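Local structure of enoyl-[acyl-carrier-protein] reductase [FMN] (Thermotoga maritima, 5GVJ) at residues A[205-208]-A[209-213]. The protein probably reduces the enoyl-acyl-carrier-protein double bond with NADH and bound FMN, the last step of each fatty-acid elongation cycle. The protein carries 1 engineered substitution. Sequence-based numbering, arbitrary orientation.
With NA (sodium ion), chain C.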
loop_
_atom_site.group_PDB
_atom_site.type_symbol
_atom_site.label_atom_id
_atom_site.label_comp_id
_atom_site.label_asym_id
_atom_site.label_seq_id
_atom_site.Cartn_x
_atom_site.Cartn_y
_atom_site.Cartn_z
ATOM N N HIS A 205 -20.961 -3.225 17.805
ATOM C CA HIS A 205 -22.379 -2.946 17.582
ATOM C C HIS A 205 -22.766 -3.265 16.137
ATOM O O HIS A 205 -21.967 -3.041 15.219
ATOM C CB HIS A 205 -22.660 -1.474 17.896
ATOM C CG HIS A 205 -24.116 -1.125 17.983
ATOM N ND1 HIS A 205 -24.894 -0.894 16.871
ATOM C CD2 HIS A 205 -24.924 -0.934 19.054
ATOM C CE1 HIS A 205 -26.123 -0.590 17.249
ATOM N NE2 HIS A 205 -26.168 -0.607 18.570
ATOM N N PRO A 206 -23.974 -3.798 15.896
ATOM C CA PRO A 206 -24.382 -4.105 14.512
ATOM C C PRO A 206 -24.199 -2.951 13.538
ATOM O O PRO A 206 -23.900 -3.188 12.361
ATOM C CB PRO A 206 -25.864 -4.482 14.666
ATOM C CG PRO A 206 -25.958 -5.049 16.049
ATOM C CD PRO A 206 -24.994 -4.219 16.880
ATOM N N VAL A 207 -24.350 -1.708 13.996
ATOM C CA VAL A 207 -24.184 -0.555 13.110
ATOM C C VAL A 207 -22.736 -0.445 12.650
ATOM O O VAL A 207 -22.454 -0.076 11.498
ATOM C CB VAL A 207 -24.643 0.726 13.826
ATOM C CG1 VAL A 207 -24.148 1.945 13.091
ATOM C CG2 VAL A 207 -26.162 0.746 13.944
ATOM N N TYR A 208 -21.799 -0.721 13.558
ATOM C CA TYR A 208 -20.385 -0.742 13.200
ATOM C C TYR A 208 -20.145 -1.715 12.055
ATOM O O TYR A 208 -19.493 -1.376 11.061
ATOM C CB TYR A 208 -19.557 -1.124 14.426
ATOM C CG TYR A 208 -18.146 -0.593 14.466
ATOM C CD1 TYR A 208 -17.173 -1.063 13.588
ATOM C CD2 TYR A 208 -17.775 0.356 15.408
ATOM C CE1 TYR A 208 -15.865 -0.578 13.638
ATOM C CE2 TYR A 208 -16.475 0.842 15.467
ATOM C CZ TYR A 208 -15.526 0.372 14.580
ATOM O OH TYR A 208 -14.237 0.853 14.644
ATOM N N LYS A 209 -20.704 -2.923 12.165
ATOM C CA LYS A 209 -20.551 -3.918 11.107
ATOM C C LYS A 209 -21.184 -3.442 9.802
ATOM O O LYS A 209 -20.593 -3.580 8.722
ATOM C CB LYS A 209 -21.163 -5.247 11.553
ATOM C CG LYS A 209 -20.428 -5.882 12.745
ATOM C CD LYS A 209 -21.041 -7.220 13.135
ATOM C CE LYS A 209 -20.425 -7.779 14.425
ATOM N NZ LYS A 209 -21.038 -9.090 14.748
ATOM N N GLU A 210 -22.382 -2.862 9.885
ATOM C CA GLU A 210 -23.069 -2.409 8.681
ATOM C C GLU A 210 -22.286 -1.301 7.987
ATOM O O GLU A 210 -22.257 -1.232 6.754
ATOM C CB GLU A 210 -24.482 -1.924 9.029
ATOM C CG GLU A 210 -25.430 -3.017 9.535
ATOM C CD GLU A 210 -26.653 -2.463 10.282
ATOM O OE1 GLU A 210 -27.409 -3.272 10.879
ATOM O OE2 GLU A 210 -26.851 -1.222 10.277
ATOM N N LYS A 211 -21.666 -0.406 8.760
ATOM C CA LYS A 211 -20.899 0.672 8.146
ATOM C C LYS A 211 -19.672 0.136 7.414
ATOM O O LYS A 211 -19.327 0.631 6.334
ATOM C CB LYS A 211 -20.499 1.709 9.198
ATOM C CG LYS A 211 -21.692 2.518 9.694
ATOM C CD LYS A 211 -22.275 3.341 8.546
ATOM C CE LYS A 211 -23.796 3.493 8.670
ATOM N NZ LYS A 211 -24.241 4.915 8.731
ATOM N N ILE A 212 -19.013 -0.880 7.970
ATOM C CA ILE A 212 -17.866 -1.486 7.290
ATOM C C ILE A 212 -18.302 -2.099 5.965
ATOM O O ILE A 212 -17.664 -1.903 4.922
ATOM C CB ILE A 212 -17.197 -2.530 8.197
ATOM C CG1 ILE A 212 -16.515 -1.844 9.391
ATOM C CG2 ILE A 212 -16.211 -3.404 7.391
ATOM C CD1 ILE A 212 -15.989 -2.824 10.445
ATOM N N VAL A 213 -19.394 -2.865 5.995
ATOM C CA VAL A 213 -19.922 -3.479 4.783
ATOM C C VAL A 213 -20.210 -2.417 3.729
ATOM O O VAL A 213 -19.822 -2.550 2.565
ATOM C CB VAL A 213 -21.183 -4.296 5.114
ATOM C CG1 VAL A 213 -21.962 -4.608 3.854
ATOM C CG2 VAL A 213 -20.801 -5.575 5.851
HETATM NA NA NA C . -17.353 -2.422 2.584
HETATM O O HOH W 1 -17.483 -2.665 0.101
#
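P206 O accepts a hydrogen bond from E210 N at 2.9 Å; with CG beside the backbone N (chi1 -66°), the otherwise extended E210 side chain passes close to the same oxygen, CG 3.2 Å from P206 O. V207 O receives K211 N at 2.9 Å, and Y208 O receives I212 N. These i to i+4 bonds build helix 206-214, whose first turn is capped by H205: its ND1 accepts from V207 N at 3.0 Å, the donor 14° out of the imidazole plane. P206 suits this turn, its nitrogen having no hydrogen to satisfy. The helix belongs to a TIM-barrel flavoprotein of the nitronate monooxygenase family. On its buried side, I212 CD1 meets the Y208 ring edge, 3.8 Å from Y208 CD1. Tyrosine suits this place: the ring packs on V197, A264 and V265, while OH makes a weak hydrogen bond to O of engineered A276. I212, branched and apolar, also packs on V197 and on T194, which binds FMN when the cofactor is present. K209, long and flexible, extends until NZ hydrogen-bonds to S199 O and S202 O. At the far end, I212 O and V213 O bind sodium at 2.4 and 2.5 Å, alongside water and the carbonyls of A215, A281 and I284.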